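Local coordinates for protein lantibiotic dehydratase (PDB 5EHK) that probably dehydrates serine and threonine residues of the NAI-107 precursor peptide, using glutamate delivered by aminoacyl-tRNA, at residues Q563-R575 with P586-P598. Sequence-based numbering, arbitrary orientation.
Sequences QDAVAADVAFIPR and PSYSGRRISVGLP
D569 and R591 open a ladder of four backbone hydrogen bonds between parallel strands 566-572 and 591-595. D569 N donates to R591 O (2.9 Å), and D569 O accepts I593 N at 2.7 Å. The next rungs are A571 N to I593 O and V595 N to A571 O, so D569 and A571 each use both their N-H and their C=O on the second strand. Alternate residues V566, A568 and V570 make backbone bonds with strand 629-634, on the other flank.

The D569 carboxylate, its CG turned beside the backbone N (chi1 -55°), reaches the loop ahead of the second strand. S589 N gives D569 OD2 a hydrogen bond of 3.0 Å on the syn lone pair. S587 OG is modelled too close to D569 OD2 for the bond to be trusted in detail. S589 OG lies 2.9 Å from D569 OD1 but offers only weak bonding there, and R558 is its stronger partner. The bonds from S589 tie the loop to the strand and would probably stabilise the carboxylate as an anion.

On the same sheet face, A571 CB sits over one face of the R592 guanidinium, offset toward its rim and 3.4 Å from R592 NH1. The arginine chain is extended from CG to NE; NE donates to S594 OG almost in the guanidinium plane, while NH2 binds P288 O. S594 OG is also bonded to E605.

V570, F572, I593 and V595 occupy the opposite face and pack against helix 647-656. Beyond the paired strands, L597 CD1 lies against the F572 backbone and L597 CD2 meets I573 CB at 3.7 Å. With the short helix 577-580 in the connection, the two neighbouring strands form a beta-alpha-beta unit within a mixed sheet of the lantibiotic dehydratase N-terminal region.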
loop_
_atom_site.group_PDB
_atom_site.type_symbol
_atom_site.label_atom_id
_atom_site.label_comp_id
_atom_site.label_asym_id
_atom_site.label_seq_id
_atom_site.Cartn_x
_atom_site.Cartn_y
_atom_site.Cartn_z
ATOM N N GLN A 563 6.046 -26.286 -23.989
ATOM C CA GLN A 563 6.243 -27.201 -25.117
ATOM C C GLN A 563 6.831 -26.482 -26.296
ATOM O O GLN A 563 6.408 -25.378 -26.633
ATOM C CB GLN A 563 4.927 -27.858 -25.520
ATOM C CG GLN A 563 4.470 -28.828 -24.471
ATOM C CD GLN A 563 2.975 -29.009 -24.429
ATOM O OE1 GLN A 563 2.272 -28.797 -25.425
ATOM N NE2 GLN A 563 2.471 -29.387 -23.257
ATOM N N ASP A 564 7.830 -27.124 -26.887
ATOM C CA ASP A 564 8.454 -26.665 -28.116
ATOM C C ASP A 564 9.317 -25.420 -27.943
ATOM O O ASP A 564 9.799 -24.829 -28.914
ATOM C CB ASP A 564 7.409 -26.436 -29.185
ATOM C CG ASP A 564 7.994 -26.503 -30.555
ATOM O OD1 ASP A 564 8.987 -27.270 -30.740
ATOM O OD2 ASP A 564 7.453 -25.793 -31.429
ATOM N N ALA A 565 9.548 -25.052 -26.695
ATOM C CA ALA A 565 10.303 -23.865 -26.403
ATOM C C ALA A 565 11.753 -23.997 -26.857
ATOM O O ALA A 565 12.334 -25.075 -26.834
ATOM C CB ALA A 565 10.238 -23.594 -24.924
ATOM N N VAL A 566 12.326 -22.873 -27.257
ATOM C CA VAL A 566 13.744 -22.773 -27.518
ATOM C C VAL A 566 14.424 -22.395 -26.226
ATOM O O VAL A 566 14.014 -21.441 -25.591
ATOM C CB VAL A 566 14.031 -21.636 -28.489
ATOM C CG1 VAL A 566 15.529 -21.507 -28.711
ATOM C CG2 VAL A 566 13.273 -21.843 -29.804
ATOM N N ALA A 567 15.480 -23.108 -25.846
ATOM C CA ALA A 567 16.225 -22.773 -24.644
ATOM C C ALA A 567 17.294 -21.768 -25.009
ATOM O O ALA A 567 17.833 -21.812 -26.103
ATOM C CB ALA A 567 16.864 -24.023 -24.055
ATOM N N ALA A 568 17.604 -20.848 -24.108
ATOM C CA ALA A 568 18.683 -19.908 -24.370
ATOM C C ALA A 568 19.287 -19.444 -23.060
ATOM O O ALA A 568 18.684 -19.623 -22.002
ATOM C CB ALA A 568 18.187 -18.733 -25.182
ATOM N N ASP A 569 20.479 -18.863 -23.139
ATOM C CA ASP A 569 21.162 -18.305 -21.983
ATOM C C ASP A 569 21.354 -16.816 -22.233
ATOM O O ASP A 569 21.683 -16.401 -23.355
ATOM C CB ASP A 569 22.523 -18.984 -21.789
ATOM C CG ASP A 569 22.401 -20.511 -21.677
ATOM O OD1 ASP A 569 21.664 -20.960 -20.769
ATOM O OD2 ASP A 569 22.978 -21.262 -22.518
ATOM N N VAL A 570 21.093 -16.008 -21.202
ATOM C CA VAL A 570 21.266 -14.561 -21.299
ATOM C C VAL A 570 22.637 -14.282 -20.742
ATOM O O VAL A 570 22.992 -14.842 -19.723
ATOM C CB VAL A 570 20.163 -13.784 -20.537
ATOM C CG1 VAL A 570 19.636 -14.588 -19.378
ATOM C CG2 VAL A 570 20.664 -12.422 -20.066
ATOM N N ALA A 571 23.415 -13.450 -21.423
ATOM C CA ALA A 571 24.719 -13.019 -20.923
ATOM C C ALA A 571 24.760 -11.494 -20.887
ATOM O O ALA A 571 24.412 -10.836 -21.876
ATOM C CB ALA A 571 25.849 -13.571 -21.822
ATOM N N PHE A 572 25.148 -10.916 -19.761
ATOM C CA PHE A 572 25.182 -9.452 -19.675
ATOM C C PHE A 572 26.416 -8.911 -18.937
ATOM O O PHE A 572 27.035 -9.610 -18.129
ATOM C CB PHE A 572 23.934 -8.949 -18.965
ATOM C CG PHE A 572 23.857 -9.383 -17.545
ATOM C CD1 PHE A 572 24.530 -8.685 -16.556
ATOM C CD2 PHE A 572 23.136 -10.508 -17.197
ATOM C CE1 PHE A 572 24.486 -9.103 -15.246
ATOM C CE2 PHE A 572 23.076 -10.932 -15.897
ATOM C CZ PHE A 572 23.747 -10.230 -14.912
ATOM N N ILE A 573 26.750 -7.650 -19.173
ATOM C CA ILE A 573 27.828 -7.050 -18.409
ATOM C C ILE A 573 27.320 -6.578 -17.049
ATOM O O ILE A 573 26.373 -5.813 -16.962
ATOM C CB ILE A 573 28.523 -5.901 -19.174
ATOM C CG1 ILE A 573 29.741 -5.422 -18.380
ATOM C CG2 ILE A 573 27.553 -4.761 -19.446
ATOM C CD1 ILE A 573 30.824 -6.482 -18.227
ATOM N N PRO A 574 27.914 -7.084 -15.968
ATOM C CA PRO A 574 27.359 -6.638 -14.683
ATOM C C PRO A 574 27.745 -5.195 -14.362
ATOM O O PRO A 574 28.723 -4.690 -14.908
ATOM C CB PRO A 574 27.978 -7.620 -13.679
ATOM C CG PRO A 574 28.372 -8.838 -14.508
ATOM C CD PRO A 574 28.787 -8.267 -15.830
ATOM N N ARG A 575 26.982 -4.549 -13.483
ATOM C CA ARG A 575 27.129 -3.121 -13.199
ATOM C C ARG A 575 28.374 -2.858 -12.362
ATOM O O ARG A 575 29.010 -1.820 -12.495
ATOM C CB ARG A 575 25.881 -2.582 -12.496
ATOM C CG ARG A 575 25.701 -1.062 -12.543
ATOM C CD ARG A 575 25.901 -0.497 -13.960
ATOM N NE ARG A 575 24.658 -0.390 -14.727
ATOM C CZ ARG A 575 24.248 -1.248 -15.668
ATOM N NH1 ARG A 575 24.971 -2.325 -16.004
ATOM N NH2 ARG A 575 23.091 -1.018 -16.271
ATOM N N PRO A 586 29.906 -20.428 -18.916
ATOM C CA PRO A 586 29.587 -20.879 -20.269
ATOM C C PRO A 586 28.100 -21.077 -20.519
ATOM O O PRO A 586 27.321 -21.338 -19.601
ATOM C CB PRO A 586 30.322 -22.220 -20.369
ATOM C CG PRO A 586 30.378 -22.724 -18.967
ATOM C CD PRO A 586 30.435 -21.515 -18.070
ATOM N N SER A 587 27.726 -21.011 -21.782
ATOM C CA SER A 587 26.364 -21.233 -22.180
ATOM C C SER A 587 26.284 -22.573 -22.900
ATOM O O SER A 587 27.098 -22.847 -23.797
ATOM C CB SER A 587 25.927 -20.101 -23.104
ATOM O OG SER A 587 24.832 -20.469 -23.900
ATOM N N TYR A 588 25.328 -23.412 -22.487
ATOM C CA TYR A 588 25.202 -24.769 -23.001
ATOM C C TYR A 588 23.839 -25.041 -23.612
ATOM O O TYR A 588 23.582 -26.137 -24.115
ATOM C CB TYR A 588 25.470 -25.806 -21.913
ATOM C CG TYR A 588 26.889 -25.821 -21.398
ATOM C CD1 TYR A 588 27.973 -25.989 -22.276
ATOM C CD2 TYR A 588 27.152 -25.688 -20.035
ATOM C CE1 TYR A 588 29.292 -25.995 -21.800
ATOM C CE2 TYR A 588 28.459 -25.704 -19.552
ATOM C CZ TYR A 588 29.528 -25.861 -20.435
ATOM O OH TYR A 588 30.824 -25.888 -19.955
ATOM N N SER A 589 22.929 -24.083 -23.522
ATOM C CA SER A 589 21.697 -24.210 -24.277
ATOM C C SER A 589 22.118 -24.037 -25.736
ATOM O O SER A 589 23.260 -23.646 -26.028
ATOM C CB SER A 589 20.701 -23.131 -23.834
ATOM O OG SER A 589 20.601 -23.093 -22.407
ATOM N N GLY A 590 21.231 -24.300 -26.674
ATOM C CA GLY A 590 21.596 -23.986 -28.050
ATOM C C GLY A 590 21.945 -22.529 -28.382
ATOM O O GLY A 590 22.543 -22.248 -29.426
ATOM N N ARG A 591 21.517 -21.597 -27.525
ATOM C CA ARG A 591 21.481 -20.169 -27.877
ATOM C C ARG A 591 21.976 -19.248 -26.781
ATOM O O ARG A 591 21.888 -19.553 -25.577
ATOM C CB ARG A 591 20.046 -19.751 -28.186
ATOM C CG ARG A 591 19.370 -20.568 -29.267
ATOM C CD ARG A 591 19.864 -20.173 -30.633
ATOM N NE ARG A 591 19.174 -20.949 -31.654
ATOM C CZ ARG A 591 19.643 -22.097 -32.129
ATOM N NH1 ARG A 591 20.809 -22.551 -31.664
ATOM N NH2 ARG A 591 18.964 -22.777 -33.059
ATOM N N ARG A 592 22.451 -18.087 -27.211
ATOM C CA ARG A 592 22.823 -17.042 -26.277
ATOM C C ARG A 592 22.226 -15.706 -26.667
ATOM O O ARG A 592 22.199 -15.349 -27.860
ATOM C CB ARG A 592 24.338 -16.948 -26.163
ATOM C CG ARG A 592 24.856 -15.627 -25.666
ATOM C CD ARG A 592 26.348 -15.707 -25.480
ATOM N NE ARG A 592 26.924 -14.371 -25.484
ATOM C CZ ARG A 592 27.872 -13.951 -24.654
ATOM N NH1 ARG A 592 28.362 -14.754 -23.717
ATOM N NH2 ARG A 592 28.318 -12.713 -24.758
ATOM N N ILE A 593 21.737 -14.983 -25.656
ATOM C CA ILE A 593 21.229 -13.619 -25.829
ATOM C C ILE A 593 22.217 -12.672 -25.184
ATOM O O ILE A 593 22.289 -12.542 -23.965
ATOM C CB ILE A 593 19.842 -13.453 -25.164
ATOM C CG1 ILE A 593 18.889 -14.557 -25.632
ATOM C CG2 ILE A 593 19.259 -12.094 -25.459
ATOM C CD1 ILE A 593 17.682 -14.758 -24.749
ATOM N N SER A 594 22.994 -11.995 -26.005
ATOM C CA SER A 594 23.969 -11.056 -25.484
ATOM C C SER A 594 23.250 -9.757 -25.242
ATOM O O SER A 594 22.539 -9.273 -26.129
ATOM C CB SER A 594 25.084 -10.837 -26.497
ATOM O OG SER A 594 25.574 -12.069 -26.985
ATOM N N VAL A 595 23.423 -9.204 -24.045
ATOM C CA VAL A 595 22.894 -7.887 -23.709
ATOM C C VAL A 595 23.991 -6.976 -23.190
ATOM O O VAL A 595 24.457 -7.142 -22.066
ATOM C CB VAL A 595 21.834 -7.980 -22.635
ATOM C CG1 VAL A 595 21.209 -6.631 -22.427
ATOM C CG2 VAL A 595 20.805 -9.011 -23.015
ATOM N N GLY A 596 24.440 -6.039 -24.014
ATOM C CA GLY A 596 25.489 -5.124 -23.590
ATOM C C GLY A 596 26.889 -5.708 -23.709
ATOM O O GLY A 596 27.827 -5.157 -23.139
ATOM N N LEU A 597 27.009 -6.825 -24.435
ATOM C CA LEU A 597 28.260 -7.542 -24.681
ATOM C C LEU A 597 28.262 -7.997 -26.134
ATOM O O LEU A 597 27.199 -8.124 -26.716
ATOM C CB LEU A 597 28.361 -8.788 -23.802
ATOM C CG LEU A 597 28.416 -8.618 -22.301
ATOM C CD1 LEU A 597 28.175 -9.957 -21.667
ATOM C CD2 LEU A 597 29.764 -8.068 -21.923
ATOM N N PRO A 598 29.448 -8.248 -26.726
ATOM C CA PRO A 598 29.503 -8.715 -28.119
ATOM C C PRO A 598 28.988 -10.124 -28.230
ATOM O O PRO A 598 28.880 -10.782 -27.205
ATOM C CB PRO A 598 30.997 -8.730 -28.421
ATOM C CG PRO A 598 31.625 -8.951 -27.086
ATOM C CD PRO A 598 30.793 -8.176 -26.127
#